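2'-deoxycytidine 5'-triphosphate deaminase (Agrobacterium tumefaciens, PDB 2R9Q) probably catalyses the hydrolytic deamination of dCTP to dUTP, a step that supplies precursor for thymidylate synthesis. Local coordinates at residues S57-V66 / M126-D134; D105-T116 / R162-G171. All blocks are in the same frame, centred on the assembly; numbering follows the deposited sequence.

Contact 1. Residues S57-V66 / M126-D134; sequences SFMPGPGTRV and MTDNAQEFD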
# COMPACT_ATOMS: atom_id res chain seq x y z
N SER B 57 3.08 -19.47 -0.13
CA SER B 57 4.13 -20.28 -0.74
C SER B 57 4.97 -21.07 0.29
O SER B 57 5.16 -20.66 1.42
CB SER B 57 5.05 -19.36 -1.55
OG SER B 57 6.17 -20.04 -2.06
N PHE B 58 5.48 -22.20 -0.14
CA PHE B 58 6.19 -23.14 0.71
C PHE B 58 7.23 -23.91 -0.08
O PHE B 58 7.15 -24.01 -1.29
CB PHE B 58 5.19 -24.11 1.35
CG PHE B 58 4.40 -24.94 0.37
CD1 PHE B 58 4.77 -26.23 0.09
CD2 PHE B 58 3.26 -24.42 -0.24
CE1 PHE B 58 4.04 -27.00 -0.77
CE2 PHE B 58 2.53 -25.17 -1.11
CZ PHE B 58 2.92 -26.47 -1.40
N MET B 59 8.22 -24.42 0.62
CA MET B 59 9.20 -25.31 0.01
C MET B 59 8.84 -26.74 0.44
O MET B 59 8.72 -27.02 1.62
CB MET B 59 10.63 -24.91 0.42
CG MET B 59 11.76 -25.53 -0.45
SD MET B 59 11.67 -25.28 -2.25
CE MET B 59 12.03 -23.53 -2.35
N PRO B 60 8.63 -27.65 -0.52
CA PRO B 60 8.20 -28.99 -0.14
C PRO B 60 9.15 -29.62 0.87
O PRO B 60 8.71 -30.09 1.91
CB PRO B 60 8.25 -29.76 -1.47
CG PRO B 60 8.07 -28.73 -2.46
CD PRO B 60 8.74 -27.51 -1.98
N GLY B 61 10.43 -29.59 0.55
CA GLY B 61 11.48 -30.18 1.36
C GLY B 61 11.74 -31.63 0.99
O GLY B 61 10.95 -32.24 0.23
N PRO B 62 12.87 -32.18 1.51
CA PRO B 62 13.36 -33.55 1.30
C PRO B 62 12.37 -34.64 1.69
O PRO B 62 11.75 -34.57 2.75
CB PRO B 62 14.60 -33.61 2.19
CG PRO B 62 15.04 -32.21 2.35
CD PRO B 62 13.79 -31.42 2.38
N GLY B 63 12.19 -35.62 0.81
CA GLY B 63 11.20 -36.67 0.99
C GLY B 63 9.78 -36.18 1.23
O GLY B 63 9.03 -36.82 1.97
N THR B 64 9.40 -35.05 0.62
CA THR B 64 8.02 -34.56 0.69
C THR B 64 7.43 -34.37 -0.71
O THR B 64 7.98 -33.63 -1.51
CB THR B 64 7.91 -33.19 1.42
OG1 THR B 64 8.59 -33.23 2.68
CG2 THR B 64 6.42 -32.83 1.62
N ARG B 65 6.32 -35.05 -0.97
CA ARG B 65 5.52 -34.83 -2.18
C ARG B 65 4.78 -33.50 -2.08
O ARG B 65 4.29 -33.13 -1.03
CB ARG B 65 4.52 -35.96 -2.42
CG ARG B 65 5.15 -37.35 -2.58
CD ARG B 65 4.14 -38.38 -3.08
NE ARG B 65 2.92 -38.40 -2.27
CZ ARG B 65 1.70 -38.74 -2.71
NH1 ARG B 65 1.49 -39.10 -3.98
NH2 ARG B 65 0.67 -38.71 -1.87
N VAL B 66 4.71 -32.78 -3.20
CA VAL B 66 4.00 -31.51 -3.23
C VAL B 66 2.53 -31.70 -2.80
O VAL B 66 1.99 -30.88 -2.05
CB VAL B 66 4.09 -30.81 -4.63
CG1 VAL B 66 3.17 -29.61 -4.67
CG2 VAL B 66 5.53 -30.41 -4.94
N MET B 126 7.66 -25.95 -8.98
CA MET B 126 8.10 -26.86 -7.92
C MET B 126 8.01 -28.34 -8.30
O MET B 126 7.17 -28.76 -9.10
CB MET B 126 7.46 -26.55 -6.55
CG MET B 126 5.99 -26.29 -6.54
SD MET B 126 5.34 -25.75 -4.94
CE MET B 126 5.56 -27.16 -3.91
N THR B 127 8.98 -29.09 -7.76
CA THR B 127 9.08 -30.53 -7.86
C THR B 127 8.81 -31.16 -6.48
O THR B 127 8.91 -30.50 -5.45
CB THR B 127 10.49 -31.02 -8.36
OG1 THR B 127 11.54 -30.52 -7.54
CG2 THR B 127 10.74 -30.69 -9.75
N ASP B 128 8.44 -32.43 -6.50
CA ASP B 128 8.47 -33.27 -5.29
C ASP B 128 9.88 -33.24 -4.70
O ASP B 128 10.87 -33.23 -5.44
CB ASP B 128 8.10 -34.72 -5.62
CG ASP B 128 6.59 -34.95 -5.87
OD1 ASP B 128 5.75 -34.02 -5.78
OD2 ASP B 128 6.25 -36.12 -6.16
N ASN B 129 9.96 -33.19 -3.37
CA ASN B 129 11.23 -33.20 -2.64
C ASN B 129 12.08 -31.95 -2.83
O ASN B 129 13.25 -31.96 -2.49
CB ASN B 129 12.06 -34.45 -2.99
CG ASN B 129 11.23 -35.72 -2.95
OD1 ASN B 129 10.47 -35.94 -2.00
ND2 ASN B 129 11.35 -36.54 -3.99
N ALA B 130 11.47 -30.86 -3.31
CA ALA B 130 12.17 -29.64 -3.70
C ALA B 130 12.79 -28.82 -2.54
O ALA B 130 12.18 -28.60 -1.49
CB ALA B 130 11.25 -28.74 -4.58
N GLN B 131 14.02 -28.40 -2.77
CA GLN B 131 14.79 -27.55 -1.85
C GLN B 131 15.05 -26.20 -2.48
O GLN B 131 15.36 -25.24 -1.79
CB GLN B 131 16.10 -28.24 -1.50
CG GLN B 131 15.92 -29.36 -0.51
CD GLN B 131 17.15 -30.23 -0.39
OE1 GLN B 131 18.27 -29.72 -0.29
NE2 GLN B 131 16.96 -31.55 -0.39
N GLU B 132 14.92 -26.15 -3.79
CA GLU B 132 14.98 -24.94 -4.56
C GLU B 132 13.85 -24.99 -5.59
O GLU B 132 13.48 -26.06 -6.04
CB GLU B 132 16.35 -24.87 -5.26
CG GLU B 132 16.71 -23.52 -5.83
CD GLU B 132 18.20 -23.40 -6.12
OE1 GLU B 132 18.90 -24.42 -5.90
OE2 GLU B 132 18.66 -22.31 -6.55
N PHE B 133 13.31 -23.82 -5.92
CA PHE B 133 12.35 -23.68 -7.03
C PHE B 133 13.04 -23.66 -8.38
O PHE B 133 14.25 -23.42 -8.47
CB PHE B 133 11.52 -22.40 -6.91
CG PHE B 133 10.55 -22.40 -5.78
CD1 PHE B 133 9.64 -23.45 -5.61
CD2 PHE B 133 10.52 -21.36 -4.89
CE1 PHE B 133 8.72 -23.44 -4.57
CE2 PHE B 133 9.60 -21.34 -3.86
CZ PHE B 133 8.71 -22.38 -3.69
N ASP B 134 12.27 -23.96 -9.42
CA ASP B 134 12.69 -23.80 -10.81
C ASP B 134 13.90 -24.66 -11.23
O ASP B 134 14.46 -24.46 -12.30
CB ASP B 134 12.96 -22.33 -11.12
CG ASP B 134 11.73 -21.42 -10.95
OD1 ASP B 134 10.58 -21.89 -11.03
OD2 ASP B 134 11.92 -20.21 -10.76

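Contact 2. Residues D105-T116 / R162-G171; sequences DMSASANPKSST and RLSQIRFRIG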
# COMPACT_ATOMS: atom_id res chain seq x y z
N ASP B 105 21.42 -38.59 -16.27
CA ASP B 105 22.38 -37.53 -16.65
C ASP B 105 21.74 -36.18 -17.08
O ASP B 105 22.44 -35.20 -17.35
CB ASP B 105 23.35 -38.04 -17.75
CG ASP B 105 22.66 -38.34 -19.09
OD1 ASP B 105 21.53 -38.90 -19.12
OD2 ASP B 105 23.27 -38.02 -20.13
N MET B 106 20.41 -36.17 -17.14
CA MET B 106 19.63 -35.05 -17.63
C MET B 106 18.93 -34.36 -16.46
O MET B 106 18.26 -35.00 -15.65
CB MET B 106 18.59 -35.53 -18.65
CG MET B 106 17.85 -34.42 -19.38
SD MET B 106 16.62 -34.99 -20.57
CE MET B 106 17.67 -35.95 -21.69
N SER B 107 19.15 -33.05 -16.40
CA SER B 107 18.47 -32.16 -15.46
C SER B 107 17.67 -31.09 -16.21
O SER B 107 17.68 -31.03 -17.44
CB SER B 107 19.50 -31.50 -14.53
OG SER B 107 20.27 -30.51 -15.18
N ALA B 108 16.95 -30.25 -15.47
CA ALA B 108 16.29 -29.11 -16.08
C ALA B 108 16.11 -27.90 -15.16
O ALA B 108 16.17 -28.01 -13.94
CB ALA B 108 14.98 -29.54 -16.73
N SER B 109 15.95 -26.73 -15.77
CA SER B 109 15.54 -25.52 -15.05
C SER B 109 14.28 -24.83 -15.70
O SER B 109 13.94 -25.08 -16.83
CB SER B 109 16.74 -24.57 -14.91
OG SER B 109 17.13 -24.00 -16.13
N ALA B 110 13.60 -23.98 -14.93
CA ALA B 110 12.40 -23.27 -15.37
C ALA B 110 12.53 -21.75 -15.21
O ALA B 110 13.23 -21.25 -14.32
CB ALA B 110 11.17 -23.80 -14.64
N ASN B 111 11.90 -21.03 -16.13
CA ASN B 111 11.81 -19.59 -16.14
C ASN B 111 10.45 -19.18 -16.70
O ASN B 111 9.83 -19.95 -17.45
CB ASN B 111 12.91 -18.98 -17.01
CG ASN B 111 14.16 -18.71 -16.26
OD1 ASN B 111 14.13 -18.36 -15.07
ND2 ASN B 111 15.29 -18.83 -16.94
N PRO B 112 9.93 -18.01 -16.29
CA PRO B 112 8.73 -17.50 -16.94
C PRO B 112 8.91 -17.21 -18.40
O PRO B 112 9.97 -16.84 -18.82
CB PRO B 112 8.44 -16.22 -16.17
CG PRO B 112 9.72 -15.87 -15.51
CD PRO B 112 10.38 -17.13 -15.20
N LYS B 113 7.86 -17.42 -19.19
CA LYS B 113 7.81 -16.90 -20.54
C LYS B 113 7.86 -15.41 -20.48
O LYS B 113 7.45 -14.81 -19.48
CB LYS B 113 6.54 -17.33 -21.25
CG LYS B 113 6.45 -18.81 -21.51
CD LYS B 113 5.04 -19.24 -21.81
CE LYS B 113 4.45 -18.57 -23.02
NZ LYS B 113 5.24 -18.90 -24.22
N SER B 114 8.37 -14.78 -21.53
CA SER B 114 8.61 -13.35 -21.46
C SER B 114 7.34 -12.55 -21.38
O SER B 114 7.31 -11.53 -20.72
CB SER B 114 9.51 -12.87 -22.59
OG SER B 114 9.02 -13.27 -23.82
N SER B 115 6.28 -13.04 -22.01
CA SER B 115 4.97 -12.43 -21.90
C SER B 115 4.42 -12.53 -20.47
O SER B 115 3.61 -11.71 -20.06
CB SER B 115 4.01 -13.05 -22.89
OG SER B 115 3.77 -14.40 -22.59
N THR B 116 4.87 -13.53 -19.71
CA THR B 116 4.48 -13.66 -18.32
C THR B 116 5.06 -12.51 -17.52
O THR B 116 4.37 -11.95 -16.69
CB THR B 116 4.87 -15.05 -17.74
OG1 THR B 116 4.19 -16.05 -18.48
CG2 THR B 116 4.49 -15.22 -16.24
N ARG B 162 -0.20 -21.23 -20.72
CA ARG B 162 1.24 -21.42 -20.73
C ARG B 162 1.88 -20.20 -20.14
O ARG B 162 1.84 -19.16 -20.73
CB ARG B 162 1.70 -21.67 -22.15
CG ARG B 162 1.34 -23.05 -22.64
CD ARG B 162 1.01 -23.13 -24.09
NE ARG B 162 2.13 -22.65 -24.88
CZ ARG B 162 2.28 -22.79 -26.20
NH1 ARG B 162 1.39 -23.41 -26.93
NH2 ARG B 162 3.37 -22.30 -26.78
N LEU B 163 2.42 -20.31 -18.93
CA LEU B 163 3.02 -19.16 -18.25
C LEU B 163 4.53 -19.31 -18.10
O LEU B 163 5.27 -18.34 -18.01
CB LEU B 163 2.34 -18.90 -16.92
CG LEU B 163 0.87 -18.43 -16.82
CD1 LEU B 163 -0.11 -19.56 -17.12
CD2 LEU B 163 0.58 -17.95 -15.41
N SER B 164 4.98 -20.55 -18.22
CA SER B 164 6.31 -20.93 -17.86
C SER B 164 6.91 -21.85 -18.89
O SER B 164 6.21 -22.42 -19.69
CB SER B 164 6.22 -21.65 -16.52
OG SER B 164 7.49 -21.83 -15.98
N GLN B 165 8.23 -21.97 -18.87
CA GLN B 165 8.95 -22.93 -19.70
C GLN B 165 10.13 -23.63 -19.01
O GLN B 165 10.75 -23.09 -18.10
CB GLN B 165 9.36 -22.33 -21.03
CG GLN B 165 10.01 -21.03 -20.97
CD GLN B 165 10.13 -20.37 -22.31
OE1 GLN B 165 11.05 -19.59 -22.53
NE2 GLN B 165 9.24 -20.70 -23.24
N ILE B 166 10.39 -24.85 -19.46
CA ILE B 166 11.42 -25.72 -18.92
C ILE B 166 12.50 -26.01 -20.00
O ILE B 166 12.18 -26.38 -21.13
CB ILE B 166 10.77 -27.01 -18.33
CG1 ILE B 166 11.78 -27.88 -17.58
CG2 ILE B 166 10.08 -27.85 -19.38
CD1 ILE B 166 11.14 -29.08 -16.97
N ARG B 167 13.76 -25.78 -19.65
CA ARG B 167 14.91 -26.08 -20.50
C ARG B 167 15.64 -27.30 -19.95
O ARG B 167 15.94 -27.37 -18.77
CB ARG B 167 15.84 -24.87 -20.54
CG ARG B 167 17.17 -25.06 -21.26
CD ARG B 167 17.83 -23.71 -21.51
NE ARG B 167 17.14 -22.91 -22.55
CZ ARG B 167 17.53 -21.72 -22.96
NH1 ARG B 167 18.59 -21.14 -22.43
NH2 ARG B 167 16.86 -21.08 -23.91
N PHE B 168 15.90 -28.28 -20.81
CA PHE B 168 16.60 -29.52 -20.44
C PHE B 168 18.04 -29.49 -20.85
O PHE B 168 18.38 -28.93 -21.89
CB PHE B 168 15.93 -30.74 -21.07
CG PHE B 168 14.46 -30.83 -20.80
CD1 PHE B 168 13.99 -31.54 -19.72
CD2 PHE B 168 13.55 -30.20 -21.63
CE1 PHE B 168 12.66 -31.60 -19.46
CE2 PHE B 168 12.22 -30.28 -21.38
CZ PHE B 168 11.77 -30.98 -20.30
N ARG B 169 18.91 -30.10 -20.04
CA ARG B 169 20.34 -30.12 -20.32
C ARG B 169 21.11 -31.37 -19.80
O ARG B 169 20.69 -32.02 -18.84
CB ARG B 169 20.97 -28.85 -19.75
CG ARG B 169 20.81 -28.70 -18.27
CD ARG B 169 21.57 -27.51 -17.74
NE ARG B 169 21.21 -26.24 -18.36
CZ ARG B 169 20.09 -25.56 -18.13
NH1 ARG B 169 19.14 -26.03 -17.33
NH2 ARG B 169 19.91 -24.40 -18.73
N ILE B 170 22.22 -31.69 -20.45
CA ILE B 170 23.19 -32.67 -19.91
C ILE B 170 24.46 -31.91 -19.56
O ILE B 170 25.07 -31.30 -20.41
CB ILE B 170 23.44 -33.86 -20.86
CG1 ILE B 170 22.11 -34.58 -21.15
CG2 ILE B 170 24.46 -34.85 -20.23
CD1 ILE B 170 21.95 -35.10 -22.56
N GLY B 171 24.82 -31.93 -18.28
CA GLY B 171 25.86 -31.08 -17.73
C GLY B 171 25.49 -29.60 -17.73
O GLY B 171 24.32 -29.23 -17.77
O HOH W 1 19.44 -27.83 -14.95
O HOH W 2 11.95 -18.04 -20.38
O HOH W 3 10.13 -16.33 -23.36
O HOH W 4 2.28 -16.02 -20.83

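Contact 1. Residues S57-V66 / M126-D134
Two turn-bearing loops dock here: 57-66, linking strand 50-54 to helix 66-71, meets 126-134, where strand 121-127 runs out into a turn. Each has a type II beta turn (Gly-61 to Thr-64, Thr-127 to Ala-130), and two backbone bonds tie them: Gly-61 N to Ala-130 O, 2.9 Å, and Asn-129 N to Thr-64 O, 2.8 Å. Glycine suits position 61, where a CB would jam against the preceding carbonyl. Asp-128 OD1 accepts from Val-66 N at the helix start (3.0 Å), the N-H arriving from above the carboxylate plane. Beside these polar ties lies an apolar layer. Met-126, bent at chi3 (-66°), pushes CE tightly into the corner formed by Pro-60 CG (3.3 Å) and Val-66 CG2 (3.4 Å); CE also meets Phe-58 CE1 at 3.5 Å, with the sulfur farther off above that ring, a Met-aromatic contact. Bends at chi2 (54°) and chi3 (70°) curl flexible, unbranched Met-59 until CE lies over the centre of the Phe-133 ring, 3.6 Å from the centroid in a CH-pi contact, the sulfur above the same face. Tyr-145 of strand 143-150 touches Val-66 and Met-126, helix 66-71 packs on Phe-58, and Phe-324 of a second subunit on Met-59.

Contact 2. Residues D105-T116 / R162-G171
Strands 106-112 and 162-170 run antiparallel, their axes 4.6 Å apart at closest approach with directions 154° apart. Ser-107 with Arg-169, Ser-109 with Arg-167 and Asn-111 with Gln-165 are hydrogen-bonded pairs, each closed by two backbone bonds. Past the last of them, Leu-163 O takes two donors: Lys-113 N at 3.0 Å and, on a lone pair in the carbonyl plane, Thr-116 OG1 at 2.6 Å. One carbonyl thus grips both the N-cap residue and the first turn of helix 114-118. The ladder belongs to one of the two antiparallel sheets of the dUTPase-clan N-terminal domain, and strands 42-46 and 135-136 continue it on either side. Ala-108, Ile-166 and Phe-168 share one apolar face. The small Ala-108 CB fits against Ile-166 CG1 and Phe-168 CD1, both 3.7 Å away, while Ile-166 CG1 lies over one face of the Phe-168 ring, off-centre toward the rim. The other face is polar. Arg-169, bent at chi3 (57°), swings its guanidinium back across the ladder, where NH1 donates to Ser-109 OG at 3.1 Å and a water joins NH1 to Ser-107 OG; its NE pairs with Glu-338. Toward the helix, Lys-113 lays CD 3.4 Å from Arg-162 O. Asp-44 receives Lys-113 NZ, Arg-162 NH2 and Gln-165 NE2, probably offsetting the two positive charges; Arg-162 NH1 also forms salt bridges to Asp-34 and Asp-36.

Overall arrangement
Contact 2 is buried, about 8 Å from the centre of the chain, whereas contact 1 lies about 20 Å out and is only partly buried. Their centres are about 17 Å apart, yet the two meet directly: Asp-134 O, at the end of 126-134, probably accepts a hydrogen bond from Ala-110 N at 2.8 Å. Along the chain their segments alternate, and helix 114-118 and strand 121-127 lead from 105-116 toward 126-134. Chemistry follows place. Contact 2 relies on a regular backbone ladder with an apolar face and a polar, arginine-bearing face, the latter reaching Glu-338 late in the chain; contact 1 relies on a few irregular bonds between turns and at a helix start, with methionine-aromatic packing, and borders another subunit.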